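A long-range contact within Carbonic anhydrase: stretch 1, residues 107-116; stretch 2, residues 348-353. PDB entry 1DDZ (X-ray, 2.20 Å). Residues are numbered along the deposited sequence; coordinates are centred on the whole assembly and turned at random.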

ATOM      1  N   ILE A 107      -0.394  -1.350  -4.510  1.00 11.34           N
ATOM      2  CA  ILE A 107      -0.653  -2.689  -5.019  1.00 11.77           C
ATOM      3  C   ILE A 107      -2.031  -2.813  -5.652  1.00 11.31           C
ATOM      4  O   ILE A 107      -2.216  -3.660  -6.503  1.00 14.88           O
ATOM      5  CB  ILE A 107      -0.477  -3.778  -3.930  1.00 11.72           C
ATOM      6  CG1 ILE A 107      -0.513  -5.175  -4.550  1.00  7.00           C
ATOM      7  CG2 ILE A 107      -1.553  -3.622  -2.873  1.00  7.00           C
ATOM      8  CD1 ILE A 107       0.803  -5.710  -4.907  1.00  7.00           C
ATOM      9  N   SER A 108      -3.005  -1.999  -5.252  1.00 11.19           N
ATOM     10  CA  SER A 108      -4.323  -2.101  -5.879  1.00  9.30           C
ATOM     11  C   SER A 108      -4.198  -1.656  -7.335  1.00 12.38           C
ATOM     12  O   SER A 108      -4.838  -2.217  -8.234  1.00 14.06           O
ATOM     13  CB  SER A 108      -5.368  -1.256  -5.151  1.00  7.20           C
ATOM     14  OG  SER A 108      -6.559  -1.159  -5.923  1.00  8.43           O
ATOM     15  N   PHE A 109      -3.356  -0.652  -7.562  1.00  9.71           N
ATOM     16  CA  PHE A 109      -3.109  -0.130  -8.897  1.00  8.98           C
ATOM     17  C   PHE A 109      -2.213  -1.108  -9.670  1.00  8.14           C
ATOM     18  O   PHE A 109      -2.541  -1.500 -10.792  1.00  9.62           O
ATOM     19  CB  PHE A 109      -2.499   1.293  -8.787  1.00 12.30           C
ATOM     20  CG  PHE A 109      -1.600   1.672  -9.928  1.00 11.51           C
ATOM     21  CD1 PHE A 109      -2.087   1.732 -11.238  1.00 10.05           C
ATOM     22  CD2 PHE A 109      -0.250   1.902  -9.702  1.00  8.96           C
ATOM     23  CE1 PHE A 109      -1.232   2.005 -12.305  1.00  7.98           C
ATOM     24  CE2 PHE A 109       0.611   2.176 -10.759  1.00  7.00           C
ATOM     25  CZ  PHE A 109       0.124   2.223 -12.059  1.00 11.00           C
ATOM     26  N   LEU A 110      -1.105  -1.519  -9.059  1.00  7.00           N
ATOM     27  CA  LEU A 110      -0.163  -2.433  -9.671  1.00  7.03           C
ATOM     28  C   LEU A 110      -0.771  -3.803 -10.077  1.00 11.94           C
ATOM     29  O   LEU A 110      -0.436  -4.344 -11.138  1.00 13.60           O
ATOM     30  CB  LEU A 110       1.025  -2.638  -8.736  1.00  8.48           C
ATOM     31  CG  LEU A 110       1.925  -1.440  -8.427  1.00  9.35           C
ATOM     32  CD1 LEU A 110       2.952  -1.800  -7.363  1.00  7.00           C
ATOM     33  CD2 LEU A 110       2.601  -1.014  -9.693  1.00  7.00           C
ATOM     34  N   SER A 111      -1.635  -4.376  -9.242  1.00 12.05           N
ATOM     35  CA  SER A 111      -2.273  -5.659  -9.563  1.00 10.51           C
ATOM     36  C   SER A 111      -3.289  -5.540 -10.733  1.00  7.72           C
ATOM     37  O   SER A 111      -3.358  -6.441 -11.575  1.00  9.73           O
ATOM     38  CB  SER A 111      -2.854  -6.328  -8.302  1.00  7.00           C
ATOM     39  OG  SER A 111      -3.891  -5.565  -7.702  1.00 21.71           O
ATOM     40  N   VAL A 112      -4.017  -4.424 -10.839  1.00  7.00           N
ATOM     41  CA  VAL A 112      -4.930  -4.223 -11.966  1.00 10.39           C
ATOM     42  C   VAL A 112      -4.104  -4.050 -13.266  1.00 13.46           C
ATOM     43  O   VAL A 112      -4.426  -4.611 -14.326  1.00 13.43           O
ATOM     44  CB  VAL A 112      -5.846  -3.001 -11.765  1.00 12.50           C
ATOM     45  CG1 VAL A 112      -6.508  -2.613 -13.088  1.00 19.75           C
ATOM     46  CG2 VAL A 112      -6.934  -3.330 -10.790  1.00 16.85           C
ATOM     47  N   LEU A 113      -3.023  -3.279 -13.173  1.00 16.08           N
ATOM     48  CA  LEU A 113      -2.099  -3.052 -14.294  1.00 13.69           C
ATOM     49  C   LEU A 113      -1.498  -4.384 -14.812  1.00 11.50           C
ATOM     50  O   LEU A 113      -1.534  -4.663 -16.003  1.00 11.92           O
ATOM     51  CB  LEU A 113      -0.932  -2.160 -13.834  1.00 11.43           C
ATOM     52  CG  LEU A 113      -0.318  -1.081 -14.741  1.00 11.47           C
ATOM     53  CD1 LEU A 113       1.174  -0.870 -14.363  1.00  9.80           C
ATOM     54  CD2 LEU A 113      -0.478  -1.390 -16.200  1.00  7.00           C
ATOM     55  N   GLN A 114      -0.904  -5.163 -13.908  1.00  9.28           N
ATOM     56  CA  GLN A 114      -0.297  -6.413 -14.276  1.00  8.86           C
ATOM     57  C   GLN A 114      -1.319  -7.389 -14.858  1.00 13.77           C
ATOM     58  O   GLN A 114      -1.030  -8.077 -15.834  1.00 14.28           O
ATOM     59  CB  GLN A 114       0.449  -7.028 -13.104  1.00  7.00           C
ATOM     60  CG  GLN A 114       1.292  -8.222 -13.557  1.00  8.63           C
ATOM     61  CD  GLN A 114       2.279  -8.679 -12.519  1.00 12.75           C
ATOM     62  OE1 GLN A 114       1.917  -8.955 -11.384  1.00 19.18           O
ATOM     63  NE2 GLN A 114       3.542  -8.773 -12.907  1.00 18.04           N
ATOM     64  N   TYR A 115      -2.517  -7.428 -14.288  1.00 13.50           N
ATOM     65  CA  TYR A 115      -3.560  -8.312 -14.799  1.00 13.81           C
ATOM     66  C   TYR A 115      -3.892  -7.871 -16.232  1.00 16.71           C
ATOM     67  O   TYR A 115      -3.869  -8.684 -17.155  1.00 16.21           O
ATOM     68  CB  TYR A 115      -4.813  -8.241 -13.914  1.00 11.10           C
ATOM     69  CG  TYR A 115      -5.874  -9.246 -14.279  1.00 11.40           C
ATOM     70  CD1 TYR A 115      -5.801 -10.563 -13.816  1.00 11.41           C
ATOM     71  CD2 TYR A 115      -6.960  -8.883 -15.073  1.00 11.08           C
ATOM     72  CE1 TYR A 115      -6.790 -11.502 -14.132  1.00 17.09           C
ATOM     73  CE2 TYR A 115      -7.959  -9.807 -15.400  1.00 15.31           C
ATOM     74  CZ  TYR A 115      -7.869 -11.121 -14.925  1.00 19.90           C
ATOM     75  OH  TYR A 115      -8.847 -12.049 -15.236  1.00 18.79           O
ATOM     76  N   ALA A 116      -4.146  -6.578 -16.421  1.00 15.26           N
ATOM     77  CA  ALA A 116      -4.463  -6.028 -17.737  1.00 13.87           C
ATOM     78  C   ALA A 116      -3.358  -6.303 -18.762  1.00 17.27           C
ATOM     79  O   ALA A 116      -3.632  -6.720 -19.891  1.00 15.91           O
ATOM     80  CB  ALA A 116      -4.710  -4.507 -17.636  1.00 13.84           C
TER
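Stretch 2 348-353: VHRNIA

A strand and the residue that follows Asn351 pack at a slant on a helix here, mainly through Ile352, with Asn351 beside it and two waters bridging, and with no direct hydrogen bond between the stretches, an example of how a small apolar contact and bridging water can share one interface. Residues 107-116 are helical, and 348-351 form a strand with extended backbone angles. Their N-to-C directions differ by 58°, and the axes approach to 9.2 Å, so the strand crosses the helix at a slant; the two backbones come closest at Val112 and Ile352, whose CA atoms lie 5.8 Å apart.

Ile352, with both chi angles in m, directs its CA-to-CB bond toward the helix and covers successive turns. Ile352 CG1 lies 3.6 Å from Val112 CG2, and Ile352 CD1 lies 3.8 Å from Tyr115 CD2, meeting the ring obliquely. Asn351 is also close: Asn351 CB is 3.8 Å from Ser108 OG, and Asn351 CA 3.9 Å from Val112 CG2.

Water serves the polar groups. The O atom of water 1 lies 2.9 Å from Ser108 OG and 2.6 Å from His349 NE2, and accepts from Asn351 ND2 at 2.8 Å. The O atom of water 2 accepts from Ile352 N at 3.0 Å and donates to Ser111 OG at 2.9 Å; Ser111 OG in turn donates to Ile107 O at 2.8 Å, tying the bridge to the helix backbone.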

ATOM      1  N   VAL A 348     -17.812   5.192  -7.490  1.00 13.16           N
ATOM      2  CA  VAL A 348     -17.310   3.853  -7.787  1.00  7.00           C
ATOM      3  C   VAL A 348     -15.842   3.539  -7.544  1.00 11.87           C
ATOM      4  O   VAL A 348     -14.954   4.313  -7.897  1.00 14.27           O
ATOM      5  CB  VAL A 348     -17.602   3.488  -9.272  1.00 10.46           C
ATOM      6  CG1 VAL A 348     -17.156   2.065  -9.580  1.00  7.51           C
ATOM      7  CG2 VAL A 348     -19.063   3.630  -9.588  1.00  7.61           C
ATOM      8  N   HIS A 349     -15.592   2.352  -6.990  1.00  9.11           N
ATOM      9  CA  HIS A 349     -14.236   1.875  -6.749  1.00  8.83           C
ATOM     10  C   HIS A 349     -14.158   0.515  -7.454  1.00  9.50           C
ATOM     11  O   HIS A 349     -15.056  -0.298  -7.319  1.00 11.98           O
ATOM     12  CB  HIS A 349     -13.966   1.713  -5.247  1.00  7.00           C
ATOM     13  CG  HIS A 349     -12.597   1.184  -4.927  1.00  7.00           C
ATOM     14  ND1 HIS A 349     -11.454   1.631  -5.561  1.00  7.01           N
ATOM     15  CD2 HIS A 349     -12.189   0.241  -4.046  1.00  7.00           C
ATOM     16  CE1 HIS A 349     -10.408   0.979  -5.088  1.00  7.00           C
ATOM     17  NE2 HIS A 349     -10.826   0.129  -4.167  1.00  7.00           N
ATOM     18  N   ARG A 350     -13.135   0.302  -8.266  1.00 10.80           N
ATOM     19  CA  ARG A 350     -12.976  -0.964  -8.955  1.00  7.00           C
ATOM     20  C   ARG A 350     -11.575  -1.446  -8.880  1.00  9.76           C
ATOM     21  O   ARG A 350     -10.634  -0.685  -9.121  1.00 10.35           O
ATOM     22  CB  ARG A 350     -13.330  -0.854 -10.423  1.00  7.00           C
ATOM     23  CG  ARG A 350     -14.773  -0.699 -10.670  1.00  7.00           C
ATOM     24  CD  ARG A 350     -15.077  -0.803 -12.130  1.00 10.94           C
ATOM     25  NE  ARG A 350     -16.503  -0.610 -12.343  1.00 22.26           N
ATOM     26  CZ  ARG A 350     -17.434  -1.510 -12.034  1.00 21.95           C
ATOM     27  NH1 ARG A 350     -17.086  -2.680 -11.507  1.00 24.18           N
ATOM     28  NH2 ARG A 350     -18.712  -1.224 -12.227  1.00 18.09           N
ATOM     29  N   ASN A 351     -11.433  -2.726  -8.558  1.00 10.76           N
ATOM     30  CA  ASN A 351     -10.137  -3.365  -8.485  1.00  9.76           C
ATOM     31  C   ASN A 351     -10.331  -4.831  -8.918  1.00 10.00           C
ATOM     32  O   ASN A 351     -11.428  -5.230  -9.290  1.00 10.67           O
ATOM     33  CB  ASN A 351      -9.511  -3.237  -7.078  1.00  7.59           C
ATOM     34  CG  ASN A 351     -10.321  -3.938  -6.002  1.00 10.46           C
ATOM     35  OD1 ASN A 351     -11.042  -4.899  -6.272  1.00 16.73           O
ATOM     36  ND2 ASN A 351     -10.213  -3.464  -4.785  1.00  9.93           N
ATOM     37  N   ILE A 352      -9.257  -5.600  -8.930  1.00  7.49           N
ATOM     38  CA  ILE A 352      -9.321  -6.987  -9.336  1.00 12.60           C
ATOM     39  C   ILE A 352     -10.015  -7.816  -8.296  1.00 15.00           C
ATOM     40  O   ILE A 352      -9.505  -7.966  -7.173  1.00 15.02           O
ATOM     41  CB  ILE A 352      -7.910  -7.595  -9.555  1.00 10.46           C
ATOM     42  CG1 ILE A 352      -7.251  -6.941 -10.754  1.00 10.75           C
ATOM     43  CG2 ILE A 352      -8.018  -9.096  -9.869  1.00 17.37           C
ATOM     44  CD1 ILE A 352      -8.096  -7.019 -11.999  1.00 20.58           C
ATOM     45  N   ALA A 353     -11.153  -8.389  -8.695  1.00 15.96           N
ATOM     46  CA  ALA A 353     -11.948  -9.268  -7.846  1.00  9.61           C
ATOM     47  C   ALA A 353     -12.654  -8.563  -6.693  1.00 10.63           C
ATOM     48  O   ALA A 353     -12.824  -9.132  -5.622  1.00 11.52           O
ATOM     49  CB  ALA A 353     -11.081 -10.397  -7.326  1.00 11.08           C
TER
HETATM   50  O   HOH W   1      -8.669  -1.232  -3.936  1.00 12.21           O
HETATM   51  O   HOH W   2      -6.602  -4.565  -7.925  1.00  7.00           O